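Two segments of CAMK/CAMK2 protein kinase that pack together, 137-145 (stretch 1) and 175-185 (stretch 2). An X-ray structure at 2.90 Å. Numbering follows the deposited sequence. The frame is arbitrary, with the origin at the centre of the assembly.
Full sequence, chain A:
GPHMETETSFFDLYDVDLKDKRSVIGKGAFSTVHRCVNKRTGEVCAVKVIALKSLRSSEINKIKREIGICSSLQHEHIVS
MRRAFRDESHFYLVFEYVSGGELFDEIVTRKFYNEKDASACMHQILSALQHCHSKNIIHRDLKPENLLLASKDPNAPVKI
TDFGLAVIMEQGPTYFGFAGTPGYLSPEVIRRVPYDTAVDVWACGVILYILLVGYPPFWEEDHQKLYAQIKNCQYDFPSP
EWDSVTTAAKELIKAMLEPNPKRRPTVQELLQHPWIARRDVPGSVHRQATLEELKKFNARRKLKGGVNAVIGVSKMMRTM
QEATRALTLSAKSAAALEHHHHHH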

# COMPACT_ATOMS: atom_id res chain seq x y z
N ILE A 137 -12.73 6.06 -3.12
CA ILE A 137 -11.35 6.08 -3.60
C ILE A 137 -10.85 4.65 -3.67
O ILE A 137 -10.97 3.90 -2.70
N ILE A 138 -10.31 4.28 -4.83
CA ILE A 138 -9.69 2.97 -5.05
C ILE A 138 -8.19 3.19 -5.17
O ILE A 138 -7.73 3.85 -6.10
N HIS A 139 -7.42 2.63 -4.22
CA HIS A 139 -5.97 2.80 -4.26
C HIS A 139 -5.36 2.14 -5.50
O HIS A 139 -4.43 2.69 -6.10
N ARG A 140 -5.86 0.96 -5.87
CA ARG A 140 -5.51 0.24 -7.09
C ARG A 140 -4.10 -0.35 -7.09
O ARG A 140 -3.80 -1.23 -7.90
N ASP A 141 -3.23 0.11 -6.20
CA ASP A 141 -1.83 -0.32 -6.23
C ASP A 141 -1.32 -0.59 -4.81
O ASP A 141 -0.28 -0.08 -4.39
N LEU A 142 -2.06 -1.40 -4.05
CA LEU A 142 -1.60 -1.81 -2.73
C LEU A 142 -0.51 -2.86 -2.86
O LEU A 142 -0.69 -3.88 -3.54
N LYS A 143 0.63 -2.61 -2.21
CA LYS A 143 1.79 -3.49 -2.27
C LYS A 143 2.70 -3.15 -1.10
O LYS A 143 2.57 -2.07 -0.51
N PRO A 144 3.61 -4.05 -0.72
CA PRO A 144 4.46 -3.79 0.44
C PRO A 144 5.23 -2.49 0.36
O PRO A 144 5.57 -1.92 1.41
N GLU A 145 5.50 -1.99 -0.84
CA GLU A 145 6.18 -0.71 -0.98
C GLU A 145 5.33 0.44 -0.49
O GLU A 145 5.86 1.48 -0.10
N TYR A 175 -14.42 1.14 -15.56
CA TYR A 175 -13.09 0.84 -16.07
C TYR A 175 -12.18 2.04 -15.85
O TYR A 175 -12.46 3.14 -16.35
N PHE A 176 -11.10 1.84 -15.09
CA PHE A 176 -10.11 2.88 -14.84
C PHE A 176 -8.79 2.60 -15.53
O PHE A 176 -7.82 3.34 -15.32
N GLY A 177 -8.72 1.56 -16.35
CA GLY A 177 -7.49 1.16 -17.00
C GLY A 177 -6.82 -0.01 -16.30
O GLY A 177 -7.20 -0.43 -15.21
N PHE A 178 -5.80 -0.54 -16.97
CA PHE A 178 -5.03 -1.67 -16.45
C PHE A 178 -3.80 -1.09 -15.75
O PHE A 178 -2.84 -0.67 -16.39
N ALA A 179 -3.84 -1.09 -14.41
CA ALA A 179 -2.74 -0.57 -13.61
C ALA A 179 -2.62 -1.40 -12.34
O ALA A 179 -3.53 -2.14 -11.96
N GLY A 180 -1.48 -1.26 -11.68
CA GLY A 180 -1.14 -2.05 -10.51
C GLY A 180 0.04 -2.97 -10.78
O GLY A 180 0.40 -3.27 -11.93
N THR A 181 0.67 -3.42 -9.70
CA THR A 181 1.77 -4.36 -9.86
C THR A 181 1.24 -5.78 -10.04
O THR A 181 0.26 -6.18 -9.40
N PRO A 182 1.89 -6.57 -10.91
CA PRO A 182 1.26 -7.82 -11.38
C PRO A 182 0.89 -8.80 -10.29
O PRO A 182 -0.20 -9.39 -10.33
N GLY A 183 1.77 -9.00 -9.30
CA GLY A 183 1.47 -9.95 -8.23
C GLY A 183 0.21 -9.64 -7.44
O GLY A 183 -0.42 -10.57 -6.92
N TYR A 184 -0.19 -8.38 -7.36
CA TYR A 184 -1.34 -7.99 -6.55
C TYR A 184 -2.55 -7.62 -7.40
O TYR A 184 -3.56 -7.19 -6.85
N LEU A 185 -2.47 -7.82 -8.71
CA LEU A 185 -3.58 -7.46 -9.59
C LEU A 185 -4.80 -8.31 -9.30
O LEU A 185 -4.70 -9.52 -9.08

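The contact buries 515 Å² over both sides, and the closest pair of CA atoms across it is that of Asp141 and Gly180, 4.7 Å apart. The apolar contacts lie toward the two ends, with polar groups between them.

At one end Ile138 (m, t) and Phe176 (m) both point toward the opposite stretch, and Ile138 CD1 meets Phe176 CE2 at 3.7 Å. At the other end Tyr184 (m, chi2 85°) turns its ring toward Lys143 and Pro144. Lys143 CB sits over one ring face, 4.2 Å from the Tyr184 centroid and 21° off the normal, a CH-pi contact made by the base of a charged side chain. Pro144 CD approaches Tyr184 CZ at 3.5 Å, while the backbone atom Leu142 O lies 3.6 Å from Tyr184 CB.

Arg140 gives up the most surface of any residue here. Its CA-to-CB bond runs sideways, but the m, t, m rotamer carries the guanidinium nearer stretch 2. Ala179 CB covers one face of that group, 3.6 Å from Arg140 NH2, and Arg140 NH1 lies 3.0 Å from Phe176 O. The guanidinium nitrogens find hydrogen-bond partners elsewhere in the structure.

The single assigned hydrogen bond across the contact is weak: Thr181 N to Asp141 OD1, 3.2 Å, with an angle of 135°. Asp141 (t) also forms a salt bridge within its own stretch, Lys143 NZ to Asp141 OD2 at 3.6 Å. The Lys143 chain, p at chi1 and then t, t, t, places Lys143 NZ 3.4 Å from Thr181 CG2, with Thr181 in p.

Glycine is the rule at Gly180. A CB there would fall 2.9 Å from Leu185 CD2 and 3.1 Å from Arg140 O, and the backbone angles alone already call for glycine, as they do at Gly177.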

# COMPACT_ATOMS: atom_id res chain seq x y z
CB ILE A 137 -10.46 6.93 -2.69
CG1 ILE A 137 -10.84 8.41 -2.80
CG2 ILE A 137 -8.99 6.71 -3.03
CD1 ILE A 137 -10.13 9.30 -1.81
CB ILE A 138 -10.23 2.29 -6.31
CG1 ILE A 138 -11.76 2.35 -6.37
CG2 ILE A 138 -9.76 0.86 -6.35
CD1 ILE A 138 -12.33 1.95 -7.73
CB HIS A 139 -5.35 2.21 -2.99
CG HIS A 139 -3.88 2.48 -2.84
ND1 HIS A 139 -2.92 1.83 -3.58
CD2 HIS A 139 -3.22 3.33 -2.02
CE1 HIS A 139 -1.72 2.28 -3.23
NE2 HIS A 139 -1.88 3.18 -2.28
CB ARG A 140 -5.67 1.13 -8.33
CG ARG A 140 -7.10 1.36 -8.76
CD ARG A 140 -7.16 1.58 -10.26
NE ARG A 140 -6.20 2.59 -10.70
CZ ARG A 140 -5.87 2.80 -11.97
NH1 ARG A 140 -6.43 2.07 -12.93
NH2 ARG A 140 -4.97 3.74 -12.28
CB ASP A 141 -0.97 0.71 -6.95
CG ASP A 141 0.41 0.18 -7.28
OD1 ASP A 141 0.53 -1.04 -7.54
OD2 ASP A 141 1.37 0.98 -7.28
CB LEU A 142 -2.76 -2.35 -1.90
CG LEU A 142 -3.74 -1.34 -1.30
CD1 LEU A 142 -4.91 -2.05 -0.67
CD2 LEU A 142 -3.05 -0.45 -0.27
CB LYS A 143 2.54 -3.33 -3.62
CG LYS A 143 2.97 -1.90 -3.95
CD LYS A 143 3.61 -1.83 -5.31
CE LYS A 143 4.00 -0.42 -5.69
NZ LYS A 143 4.65 -0.38 -7.03
CB PRO A 144 5.41 -4.99 0.45
CG PRO A 144 4.65 -6.07 -0.20
CD PRO A 144 3.86 -5.39 -1.28
CB GLU A 145 6.59 -0.49 -2.45
CG GLU A 145 7.52 -1.55 -3.02
CD GLU A 145 6.79 -2.79 -3.52
OE1 GLU A 145 5.86 -3.27 -2.84
OE2 GLU A 145 7.15 -3.28 -4.61
CB TYR A 175 -13.13 0.47 -17.55
CG TYR A 175 -11.80 -0.06 -18.07
CD1 TYR A 175 -11.19 -1.16 -17.47
CD2 TYR A 175 -11.15 0.55 -19.14
CE1 TYR A 175 -9.98 -1.65 -17.93
CE2 TYR A 175 -9.93 0.06 -19.60
CZ TYR A 175 -9.35 -1.03 -18.99
OH TYR A 175 -8.14 -1.52 -19.44
CB PHE A 176 -9.90 3.04 -13.33
CG PHE A 176 -11.14 3.42 -12.58
CD1 PHE A 176 -11.53 4.75 -12.49
CD2 PHE A 176 -11.91 2.46 -11.97
CE1 PHE A 176 -12.67 5.10 -11.80
CE2 PHE A 176 -13.05 2.80 -11.28
CZ PHE A 176 -13.43 4.13 -11.19
CB PHE A 178 -4.65 -2.62 -17.58
CG PHE A 178 -3.83 -3.80 -17.12
CD1 PHE A 178 -4.44 -4.97 -16.70
CD2 PHE A 178 -2.45 -3.74 -17.11
CE1 PHE A 178 -3.69 -6.05 -16.29
CE2 PHE A 178 -1.69 -4.81 -16.70
CZ PHE A 178 -2.32 -5.97 -16.29
CB ALA A 179 -2.95 0.90 -13.24
CB THR A 181 2.71 -4.29 -8.67
OG1 THR A 181 1.94 -4.26 -7.46
CG2 THR A 181 3.58 -3.06 -8.75
CB PRO A 182 2.33 -8.40 -12.32
CG PRO A 182 3.06 -7.20 -12.82
CD PRO A 182 3.13 -6.28 -11.64
CB TYR A 184 -0.95 -6.84 -5.61
CG TYR A 184 0.36 -7.12 -4.91
CD1 TYR A 184 1.57 -6.81 -5.52
CD2 TYR A 184 0.40 -7.73 -3.66
CE1 TYR A 184 2.76 -7.08 -4.91
CE2 TYR A 184 1.60 -8.00 -3.04
CZ TYR A 184 2.78 -7.67 -3.67
OH TYR A 184 3.99 -7.94 -3.08
CB LEU A 185 -3.17 -7.63 -11.05
CG LEU A 185 -2.24 -6.55 -11.60
CD1 LEU A 185 -1.79 -6.88 -13.00
CD2 LEU A 185 -2.94 -5.22 -11.56